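Local coordinates for protein predicted DNA-binding transcriptional regulator (Aliivibrio fischeri ES114, PDB 7DWN) that probably binds cis-regulatory DNA and controls transcription as a tetrameric regulator of the LysR family, at residues Asn93-Ala98 against Arg276-Gly281; Val97-Ser102 against Leu124-Ile129; Gln113-Gly118 against Glu282-Ile287; Leu156-Ser161 against Tyr271-Arg276. One frame throughout, in Å; residues are numbered along the deposited sequence.

How the contacts relate
All four contacts lie in the regulatory domain, and all but contacts 2 and 4, whose nearest atoms are about 7 Å apart, touch one another. Contacts 1 and 2 share strand 94-99, their centres about 13 Å apart, and Val95 O lies 2.9 Å from Ser125 N. Helix 279-290 serves both contact 1 and contact 3: Val95 CG2 packs on Val284 CG2 at 3.6 Å. Contact 3 also meets contact 2, with Leu124 CG 3.8 Å from Phe115 CE2. Contact 4 is linked to this helix by the salt bridge from Arg272 NH2 to Glu282 OE2, at 2.9 Å. A bound MES, probably from the crystallisation liquor, lies beside contact 2, about 4 Å from the side chain of Ala100.

Contact 1 (Asn93-Ala98 against Arg276-Gly281); sequences NVVQVA and RLHPAG
His278 and Val95 reach out from opposite sides of this interface and set its geometry. The imidazole is directed at strand 94-98: its CG stands in the crowded position between the backbone N and the carbonyl carbon (chi1 55°), and NE2 donates to Val94 O at 2.7 Å. The bond is short but bent, with an N-H...O angle of 129°, and therefore weak. One face of the ring is turned to Gly281 N, which lies 3.4 Å above its plane toward the rim. Val95 extends CG2 to the start of the helix, where it meets Ala280 CB at 3.7 Å and also touches Ala280 O.

His278 occupies the N-cap position of helix 279-290, so the residue that reaches the strand sits immediately before the first helical turn. In the periplasmic-binding-protein-like regulatory domain of LysR regulators, this packs the first strand of the domain against a helix from near the end of the chain. Tyr120 lies next to both Asn93 and Ala280, and Pro61 of the second subunit packs on His278.

At the beginning of the strand, Asn93 CB rests 3.8 Å from Ala280 CB. Its amide group is joined to the helix through a water in the plane of the His278 ring, at the edge. This water donates to Asn93 OD1 at 2.5 Å and accepts from Ala280 N at 3.2 Å, engaging an N-H of the first helical turn.

Contact 2 (Val97-Ser102 against Leu124-Ile129); sequences VAAAHS and LSVEAI
The flat groups that meet here are backbone peptides, and they join N-H to C=O rather than face to face. Glu127 N lies in the plane of the Val97 carbonyl, 2.9 Å from Val97 O. Val97 N instead approaches Ser125 O from above the carbonyl plane, although its N-H points almost straight at the oxygen (173°). Ala99 N donates to Glu127 O at 2.9 Å, nearly along the C=O axis. Thus Val97 grips the residues before and after Val126, the pattern of parallel strands. Ala99 spans Ala128 in the same way, but its second bond, from Ile129 N to Ala99 O, is weak.

Strands 94-99 and 123-128 are the two strands of a beta-alpha-beta crossover through helix 101-114, within the regulatory domain. Val97 and Val126 share the sheet face on which that helix packs, with Ala104 and Ile108 against Val126; Ala98 and Glu127 lie on the other face. Val126 CG1, anti to the backbone N (chi1 -173°), reaches Ala99 CB at 4.1 Å.

Beyond the paired residues, Ile129 brings CG2 to within 3.7 Å of Ala100 CA. Ala100 is the N-cap of the helix, and Ser102 N, two residues on in the first turn, hydrogen-bonds a sulfonate oxygen of a MES probably from the crystallisation liquor. Along its outer edge, strand 124-128 pairs in parallel with a strand of the third subunit, whose Ser221 OG bonds to Val126 O.

Contact 3 (Gln113-Gly118 against Glu282-Ile287); sequences QAFDEG and EKVWSI
Glu282 OE2 is gripped twice, by a salt bridge from Arg272 NH2 and a hydrogen bond from Leu277 N. Two such donors would be expected to keep the carboxylate ionised. They tie the beginning of helix 279-290 to the chain that leads into it, while another side of this helix packs on the C-terminal end of helix 101-114 and the type I turn Ala114-Glu117. The contact thus joins two helices of one lobe in the periplasmic-binding-protein-like regulatory domain of LysR regulators, and it is made entirely by apolar touches, with no hydrogen bond between the two segments.

Phe115 is the central side chain. Its CG is anti to the carbonyl carbon (chi1 -69°), and the ring extends to the helix so that the CD1-CE1-CZ edge does the touching. Ile287 CD1 comes up at the ring edge, close to the ring plane, only 3.4 Å from Phe115 CE1, which is tight packing. Val284 CG2 approaches obliquely, 3.8 Å from Phe115 CZ. Lys283, one helical turn before Ile287, runs its extended chain alongside and brings CE to 4.4 Å from Phe115 CD1.

Ile287 divides its two branches between the partners: chi2 of 166° stretches CD1 out to the ring, while CG2 serves the alanine. Met111, a turn back in helix 101-114, touches both Val284 and Ile287, and Leu124 and Pro122 add to the packing around Phe115. Just ahead of the turn's own weak Glu117 N to Ala114 O bond, Asp116 N bonds to Gln113 O at 2.9 Å, and Ala114 CB sits 3.9 Å from Ile287 CG2.

Contact 4 (Leu156-Ser161 against Tyr271-Arg276); sequences LPPYQS and YRYQAR
After Leu156, a cis peptide before Pro158 reverses the chain, and Tyr159 N bonds back to Leu156 O at 3.0 Å. Pro158 then sets its CG at the edge of the Tyr273 ring, 3.9 Å from Tyr273 CE1; the same CG also lies over one face of Tyr159. Tyr159 has Arg272 O at its own ring edge and meets Tyr273 obliquely, the planes at 55° and Tyr159 CE1 3.6 Å from Tyr273 CD1. Its hydroxyl bonds to Arg139.

At Gln160 the strands pair: its N and O exchange hydrogen bonds with Arg272 O and N, each 2.9 Å. Strands 160-174 and 264-272 are the antiparallel crossovers that link the two lobes of a LysR regulatory domain, so the pairing lies where the chain leaves one lobe and returns. The Gln160 and Arg272 side chains run side by side, with Gln160 NE2 over one guanidinium face, 3.7 Å from Arg272 NE, and the flat groups 18° apart. Arg272 holds Gln274 O in its plane through NE and NH2, and makes a cation-pi contact with Trp285. Ser161 closes the row, its CB at the Tyr271 ring edge, 3.7 Å from Tyr271 CD1.

Contact 1 (Asn93-Ala98 against Arg276-Gly281)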
# COMPACT_ATOMS: atom_id res chain seq x y z
N ASN A 93 12.11 -3.87 -29.32
CA ASN A 93 13.50 -4.12 -28.97
C ASN A 93 14.01 -3.15 -27.91
O ASN A 93 15.23 -2.96 -27.80
CB ASN A 93 14.38 -4.04 -30.22
CG ASN A 93 14.03 -5.11 -31.25
OD1 ASN A 93 13.60 -6.21 -30.90
ND2 ASN A 93 14.21 -4.78 -32.52
N VAL A 94 13.12 -2.54 -27.14
CA VAL A 94 13.55 -1.65 -26.07
C VAL A 94 14.09 -2.47 -24.91
O VAL A 94 13.55 -3.53 -24.56
CB VAL A 94 12.39 -0.74 -25.62
CG1 VAL A 94 11.22 -1.56 -25.09
CG2 VAL A 94 12.86 0.26 -24.57
N VAL A 95 15.19 -2.00 -24.32
CA VAL A 95 15.80 -2.64 -23.16
C VAL A 95 15.85 -1.60 -22.05
O VAL A 95 16.49 -0.55 -22.20
CB VAL A 95 17.20 -3.18 -23.48
CG1 VAL A 95 17.76 -3.95 -22.29
CG2 VAL A 95 17.15 -4.08 -24.71
N GLN A 96 15.15 -1.89 -20.95
CA GLN A 96 15.08 -0.99 -19.80
C GLN A 96 16.28 -1.25 -18.91
O GLN A 96 16.40 -2.34 -18.33
CB GLN A 96 13.77 -1.18 -19.04
CG GLN A 96 12.53 -0.96 -19.88
CD GLN A 96 11.25 -1.25 -19.13
OE1 GLN A 96 10.86 -0.50 -18.24
NE2 GLN A 96 10.60 -2.36 -19.48
N VAL A 97 17.17 -0.27 -18.79
CA VAL A 97 18.39 -0.39 -18.01
C VAL A 97 18.36 0.66 -16.92
O VAL A 97 18.38 1.86 -17.20
CB VAL A 97 19.64 -0.24 -18.88
CG1 VAL A 97 20.88 -0.22 -18.00
CG2 VAL A 97 19.72 -1.37 -19.90
N ALA A 98 18.31 0.21 -15.67
CA ALA A 98 18.58 1.09 -14.54
C ALA A 98 20.08 1.08 -14.28
O ALA A 98 20.72 0.03 -14.30
CB ALA A 98 17.81 0.63 -13.30
N ARG A 276 14.97 -15.49 -18.68
CA ARG A 276 14.96 -15.22 -20.11
C ARG A 276 14.43 -13.82 -20.36
O ARG A 276 13.33 -13.48 -19.92
CB ARG A 276 14.10 -16.23 -20.87
CG ARG A 276 14.57 -17.67 -20.81
CD ARG A 276 13.76 -18.54 -21.76
NE ARG A 276 12.31 -18.41 -21.56
CZ ARG A 276 11.52 -17.66 -22.32
NH1 ARG A 276 12.02 -16.97 -23.34
NH2 ARG A 276 10.22 -17.59 -22.06
N LEU A 277 15.21 -13.02 -21.07
CA LEU A 277 14.78 -11.71 -21.54
C LEU A 277 14.32 -11.82 -22.99
O LEU A 277 14.52 -12.83 -23.67
CB LEU A 277 15.92 -10.69 -21.42
CG LEU A 277 16.07 -9.89 -20.13
CD1 LEU A 277 16.10 -10.79 -18.91
CD2 LEU A 277 17.34 -9.05 -20.19
N HIS A 278 13.67 -10.75 -23.46
CA HIS A 278 13.40 -10.64 -24.88
C HIS A 278 14.72 -10.59 -25.64
O HIS A 278 15.75 -10.22 -25.07
CB HIS A 278 12.54 -9.41 -25.17
CG HIS A 278 13.12 -8.13 -24.65
ND1 HIS A 278 13.28 -7.86 -23.31
CD2 HIS A 278 13.58 -7.03 -25.30
CE1 HIS A 278 13.81 -6.66 -23.15
NE2 HIS A 278 14.00 -6.14 -24.35
N PRO A 279 14.72 -10.97 -26.93
CA PRO A 279 16.00 -11.06 -27.67
C PRO A 279 16.89 -9.84 -27.54
O PRO A 279 18.11 -9.99 -27.39
CB PRO A 279 15.52 -11.28 -29.11
CG PRO A 279 14.24 -12.03 -28.96
CD PRO A 279 13.59 -11.48 -27.72
N ALA A 280 16.32 -8.63 -27.58
CA ALA A 280 17.13 -7.43 -27.42
C ALA A 280 17.76 -7.37 -26.03
O ALA A 280 18.92 -6.94 -25.88
CB ALA A 280 16.28 -6.18 -27.67
N GLY A 281 17.01 -7.78 -25.00
CA GLY A 281 17.57 -7.81 -23.66
C GLY A 281 18.74 -8.77 -23.54
O GLY A 281 19.76 -8.44 -22.93
O HOH W 1 13.59 -7.78 -28.93

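Contact 2 (Val97-Ser102 against Leu124-Ile129)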
# COMPACT_ATOMS: atom_id res chain seq x y z
N VAL A 97 17.17 -0.27 -18.79
CA VAL A 97 18.39 -0.39 -18.01
C VAL A 97 18.36 0.66 -16.92
O VAL A 97 18.38 1.86 -17.20
CB VAL A 97 19.64 -0.24 -18.88
CG1 VAL A 97 20.88 -0.22 -18.00
CG2 VAL A 97 19.72 -1.37 -19.90
N ALA A 98 18.31 0.21 -15.67
CA ALA A 98 18.58 1.09 -14.54
C ALA A 98 20.08 1.08 -14.28
O ALA A 98 20.72 0.03 -14.30
CB ALA A 98 17.81 0.63 -13.30
N ALA A 99 20.64 2.26 -14.05
CA ALA A 99 22.09 2.36 -13.94
C ALA A 99 22.47 3.49 -13.00
O ALA A 99 21.76 4.50 -12.89
CB ALA A 99 22.74 2.58 -15.32
N ALA A 100 23.61 3.32 -12.33
CA ALA A 100 24.23 4.42 -11.63
C ALA A 100 24.72 5.45 -12.64
O ALA A 100 25.19 5.09 -13.73
CB ALA A 100 25.39 3.93 -10.77
N HIS A 101 24.59 6.73 -12.29
CA HIS A 101 24.86 7.82 -13.22
C HIS A 101 26.26 7.70 -13.82
O HIS A 101 26.44 7.75 -15.04
CB HIS A 101 24.68 9.16 -12.51
CG HIS A 101 24.65 10.34 -13.43
ND1 HIS A 101 25.75 10.78 -14.13
CD2 HIS A 101 23.64 11.19 -13.74
CE1 HIS A 101 25.43 11.84 -14.84
NE2 HIS A 101 24.15 12.11 -14.63
N SER A 102 27.27 7.55 -12.96
CA SER A 102 28.65 7.42 -13.44
C SER A 102 28.81 6.19 -14.31
O SER A 102 29.43 6.25 -15.38
CB SER A 102 29.61 7.37 -12.25
OG SER A 102 30.95 7.49 -12.67
N LEU A 124 18.07 1.42 -26.17
CA LEU A 124 18.23 1.49 -24.72
C LEU A 124 17.32 2.56 -24.13
O LEU A 124 17.16 3.64 -24.70
CB LEU A 124 19.68 1.81 -24.35
CG LEU A 124 20.80 0.89 -24.86
CD1 LEU A 124 22.16 1.47 -24.51
CD2 LEU A 124 20.64 -0.51 -24.29
N SER A 125 16.73 2.24 -22.98
CA SER A 125 16.05 3.23 -22.14
C SER A 125 16.77 3.19 -20.79
O SER A 125 16.53 2.29 -19.98
CB SER A 125 14.57 2.92 -21.99
OG SER A 125 14.01 3.65 -20.92
N VAL A 126 17.65 4.16 -20.55
CA VAL A 126 18.53 4.16 -19.40
C VAL A 126 18.00 5.16 -18.38
O VAL A 126 17.93 6.36 -18.65
CB VAL A 126 19.98 4.49 -19.80
CG1 VAL A 126 20.90 4.32 -18.60
CG2 VAL A 126 20.42 3.61 -20.96
N GLU A 127 17.64 4.66 -17.20
CA GLU A 127 17.17 5.49 -16.10
C GLU A 127 18.11 5.36 -14.91
O GLU A 127 18.65 4.28 -14.66
CB GLU A 127 15.74 5.11 -15.69
CG GLU A 127 14.69 5.44 -16.75
CD GLU A 127 14.44 6.93 -16.86
OE1 GLU A 127 14.15 7.57 -15.82
OE2 GLU A 127 14.53 7.47 -17.99
N ALA A 128 18.31 6.47 -14.20
CA ALA A 128 19.19 6.46 -13.04
C ALA A 128 18.65 5.53 -11.96
O ALA A 128 17.44 5.36 -11.80
CB ALA A 128 19.36 7.87 -12.48
N ILE A 129 19.56 4.93 -11.21
CA ILE A 129 19.22 3.90 -10.24
C ILE A 129 18.68 4.55 -8.97
O ILE A 129 19.02 5.69 -8.63
CB ILE A 129 20.44 3.01 -9.95
CG1 ILE A 129 20.05 1.79 -9.10
CG2 ILE A 129 21.53 3.81 -9.25
CD1 ILE A 129 21.23 1.02 -8.57

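Contact 3 (Gln113-Gly118 against Glu282-Ile287)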
# COMPACT_ATOMS: atom_id res chain seq x y z
N GLN A 113 28.33 2.01 -29.21
CA GLN A 113 29.18 1.77 -30.37
C GLN A 113 29.27 0.29 -30.70
O GLN A 113 29.34 -0.09 -31.87
CB GLN A 113 30.57 2.36 -30.15
CG GLN A 113 31.46 2.26 -31.37
CD GLN A 113 30.74 2.68 -32.65
OE1 GLN A 113 30.06 3.70 -32.69
NE2 GLN A 113 30.90 1.88 -33.70
N ALA A 114 29.27 -0.57 -29.67
CA ALA A 114 29.28 -2.01 -29.93
C ALA A 114 28.04 -2.45 -30.70
O ALA A 114 28.09 -3.45 -31.43
CB ALA A 114 29.38 -2.79 -28.62
N PHE A 115 26.94 -1.72 -30.55
CA PHE A 115 25.74 -2.01 -31.34
C PHE A 115 25.95 -1.81 -32.84
O PHE A 115 25.12 -2.29 -33.63
CB PHE A 115 24.57 -1.14 -30.88
CG PHE A 115 24.05 -1.48 -29.52
CD1 PHE A 115 24.10 -2.78 -29.04
CD2 PHE A 115 23.50 -0.50 -28.71
CE1 PHE A 115 23.61 -3.09 -27.79
CE2 PHE A 115 23.02 -0.81 -27.46
CZ PHE A 115 23.07 -2.11 -26.99
N ASP A 116 27.02 -1.12 -33.25
CA ASP A 116 27.23 -0.77 -34.65
C ASP A 116 28.15 -1.73 -35.40
O ASP A 116 28.25 -1.62 -36.63
CB ASP A 116 27.80 0.65 -34.76
CG ASP A 116 26.89 1.70 -34.15
OD1 ASP A 116 25.96 1.31 -33.41
OD2 ASP A 116 27.11 2.90 -34.41
N GLU A 117 28.82 -2.65 -34.71
CA GLU A 117 29.68 -3.65 -35.34
C GLU A 117 29.00 -5.00 -35.13
O GLU A 117 29.12 -5.61 -34.06
CB GLU A 117 31.09 -3.64 -34.77
CG GLU A 117 32.16 -4.09 -35.76
CD GLU A 117 32.72 -2.94 -36.57
OE1 GLU A 117 33.14 -1.93 -35.96
OE2 GLU A 117 32.76 -3.04 -37.81
N GLY A 118 28.31 -5.48 -36.16
CA GLY A 118 27.21 -6.39 -35.97
C GLY A 118 25.93 -5.59 -36.14
O GLY A 118 25.65 -4.69 -35.35
N GLU A 282 18.61 -9.96 -24.12
CA GLU A 282 19.71 -10.91 -24.10
C GLU A 282 20.91 -10.39 -24.89
O GLU A 282 22.05 -10.64 -24.50
CB GLU A 282 19.26 -12.27 -24.63
CG GLU A 282 18.17 -12.93 -23.80
CD GLU A 282 18.64 -13.40 -22.43
OE1 GLU A 282 19.86 -13.33 -22.15
OE2 GLU A 282 17.79 -13.85 -21.63
N LYS A 283 20.67 -9.66 -25.98
CA LYS A 283 21.79 -9.08 -26.72
C LYS A 283 22.53 -8.05 -25.88
O LYS A 283 23.77 -8.03 -25.83
CB LYS A 283 21.31 -8.46 -28.03
CG LYS A 283 22.39 -7.66 -28.75
CD LYS A 283 22.05 -7.43 -30.21
CE LYS A 283 23.15 -6.65 -30.91
NZ LYS A 283 24.46 -7.36 -30.85
N VAL A 284 21.78 -7.16 -25.21
CA VAL A 284 22.42 -6.16 -24.36
C VAL A 284 23.18 -6.83 -23.22
O VAL A 284 24.30 -6.42 -22.88
CB VAL A 284 21.37 -5.16 -23.83
CG1 VAL A 284 22.01 -4.22 -22.82
CG2 VAL A 284 20.77 -4.38 -24.98
N TRP A 285 22.61 -7.88 -22.63
CA TRP A 285 23.29 -8.59 -21.55
C TRP A 285 24.57 -9.24 -22.05
O TRP A 285 25.60 -9.20 -21.37
CB TRP A 285 22.36 -9.63 -20.94
CG TRP A 285 22.99 -10.42 -19.84
CD1 TRP A 285 23.59 -11.64 -19.95
CD2 TRP A 285 23.10 -10.04 -18.46
NE1 TRP A 285 24.06 -12.05 -18.73
CE2 TRP A 285 23.77 -11.09 -17.80
CE3 TRP A 285 22.69 -8.93 -17.73
CZ2 TRP A 285 24.04 -11.05 -16.43
CZ3 TRP A 285 22.96 -8.89 -16.37
CH2 TRP A 285 23.63 -9.94 -15.74
N SER A 286 24.52 -9.85 -23.24
CA SER A 286 25.72 -10.47 -23.81
C SER A 286 26.80 -9.43 -24.06
O SER A 286 27.99 -9.69 -23.80
CB SER A 286 25.36 -11.20 -25.10
OG SER A 286 26.53 -11.52 -25.84
N ILE A 287 26.43 -8.26 -24.57
CA ILE A 287 27.42 -7.23 -24.83
C ILE A 287 28.00 -6.68 -23.53
O ILE A 287 29.18 -6.35 -23.46
CB ILE A 287 26.80 -6.12 -25.71
CG1 ILE A 287 26.48 -6.70 -27.09
CG2 ILE A 287 27.74 -4.93 -25.83
CD1 ILE A 287 25.59 -5.84 -27.93

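Contact 4 (Leu156-Ser161 against Tyr271-Arg276)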
# COMPACT_ATOMS: atom_id res chain seq x y z
N LEU A 156 23.98 -12.25 -5.55
CA LEU A 156 23.65 -13.63 -5.23
C LEU A 156 22.29 -14.02 -5.80
O LEU A 156 21.51 -13.15 -6.21
CB LEU A 156 23.65 -13.83 -3.71
CG LEU A 156 24.99 -13.64 -3.00
CD1 LEU A 156 24.83 -13.82 -1.50
CD2 LEU A 156 26.02 -14.62 -3.54
N PRO A 157 21.98 -15.31 -5.85
CA PRO A 157 20.61 -15.74 -6.19
C PRO A 157 19.60 -15.09 -5.26
O PRO A 157 19.92 -14.79 -4.10
CB PRO A 157 20.66 -17.26 -6.00
CG PRO A 157 21.97 -17.55 -5.32
CD PRO A 157 22.89 -16.46 -5.75
N PRO A 158 18.36 -14.87 -5.73
CA PRO A 158 17.79 -15.31 -7.01
C PRO A 158 18.22 -14.48 -8.23
O PRO A 158 17.70 -14.71 -9.32
CB PRO A 158 16.29 -15.16 -6.78
CG PRO A 158 16.19 -14.01 -5.84
CD PRO A 158 17.38 -14.12 -4.92
N TYR A 159 19.15 -13.55 -8.04
CA TYR A 159 19.57 -12.68 -9.13
C TYR A 159 20.80 -13.25 -9.84
O TYR A 159 21.61 -13.95 -9.24
CB TYR A 159 19.89 -11.28 -8.60
CG TYR A 159 18.78 -10.72 -7.74
CD1 TYR A 159 17.68 -10.10 -8.31
CD2 TYR A 159 18.83 -10.83 -6.36
CE1 TYR A 159 16.66 -9.60 -7.53
CE2 TYR A 159 17.81 -10.33 -5.57
CZ TYR A 159 16.73 -9.72 -6.16
OH TYR A 159 15.72 -9.22 -5.38
N GLN A 160 20.90 -12.94 -11.13
CA GLN A 160 22.08 -13.25 -11.92
C GLN A 160 22.97 -12.02 -11.98
O GLN A 160 22.49 -10.91 -12.22
CB GLN A 160 21.70 -13.70 -13.33
CG GLN A 160 20.78 -14.90 -13.38
CD GLN A 160 20.28 -15.18 -14.78
OE1 GLN A 160 19.09 -15.45 -14.97
NE2 GLN A 160 21.17 -15.13 -15.76
N SER A 161 24.27 -12.22 -11.77
CA SER A 161 25.22 -11.12 -11.74
C SER A 161 26.37 -11.40 -12.69
O SER A 161 26.75 -12.55 -12.92
CB SER A 161 25.77 -10.90 -10.32
OG SER A 161 26.38 -12.08 -9.83
N TYR A 271 23.32 -6.72 -13.20
CA TYR A 271 22.42 -7.60 -12.47
C TYR A 271 21.14 -7.78 -13.27
O TYR A 271 20.73 -6.89 -14.03
CB TYR A 271 22.06 -7.03 -11.09
CG TYR A 271 23.23 -6.71 -10.18
CD1 TYR A 271 24.03 -7.71 -9.66
CD2 TYR A 271 23.51 -5.39 -9.81
CE1 TYR A 271 25.09 -7.42 -8.81
CE2 TYR A 271 24.56 -5.09 -8.97
CZ TYR A 271 25.35 -6.11 -8.47
OH TYR A 271 26.40 -5.82 -7.63
N ARG A 272 20.50 -8.93 -13.09
CA ARG A 272 19.22 -9.20 -13.72
C ARG A 272 18.44 -10.18 -12.85
O ARG A 272 19.01 -10.84 -11.97
CB ARG A 272 19.39 -9.76 -15.14
CG ARG A 272 20.26 -11.00 -15.22
CD ARG A 272 20.47 -11.45 -16.65
NE ARG A 272 19.33 -12.20 -17.18
CZ ARG A 272 19.27 -12.68 -18.41
NH1 ARG A 272 20.27 -12.50 -19.25
NH2 ARG A 272 18.19 -13.35 -18.81
N TYR A 273 17.14 -10.26 -13.09
CA TYR A 273 16.28 -11.17 -12.36
C TYR A 273 15.56 -12.18 -13.24
O TYR A 273 15.32 -13.30 -12.80
CB TYR A 273 15.23 -10.39 -11.55
CG TYR A 273 14.32 -11.28 -10.73
CD1 TYR A 273 14.76 -11.84 -9.54
CD2 TYR A 273 13.02 -11.56 -11.15
CE1 TYR A 273 13.93 -12.66 -8.78
CE2 TYR A 273 12.19 -12.37 -10.40
CZ TYR A 273 12.65 -12.92 -9.22
OH TYR A 273 11.83 -13.73 -8.47
N GLN A 274 15.22 -11.82 -14.47
CA GLN A 274 14.51 -12.73 -15.36
C GLN A 274 15.47 -13.73 -15.97
O GLN A 274 16.54 -13.36 -16.47
CB GLN A 274 13.79 -11.94 -16.46
CG GLN A 274 12.73 -10.99 -15.94
CD GLN A 274 11.55 -11.71 -15.31
OE1 GLN A 274 11.17 -12.79 -15.76
NE2 GLN A 274 10.98 -11.12 -14.27
N ALA A 275 15.10 -15.01 -15.93
CA ALA A 275 15.95 -16.05 -16.52
C ALA A 275 16.06 -15.87 -18.03
O ALA A 275 17.14 -16.08 -18.60
CB ALA A 275 15.40 -17.43 -16.18
N ARG A 276 14.97 -15.49 -18.68
CA ARG A 276 14.96 -15.22 -20.11
C ARG A 276 14.43 -13.82 -20.36
O ARG A 276 13.33 -13.48 -19.92
CB ARG A 276 14.10 -16.23 -20.87
CG ARG A 276 14.57 -17.67 -20.81
CD ARG A 276 13.76 -18.54 -21.76
NE ARG A 276 12.31 -18.41 -21.56
CZ ARG A 276 11.52 -17.66 -22.32
NH1 ARG A 276 12.02 -16.97 -23.34
NH2 ARG A 276 10.22 -17.59 -22.06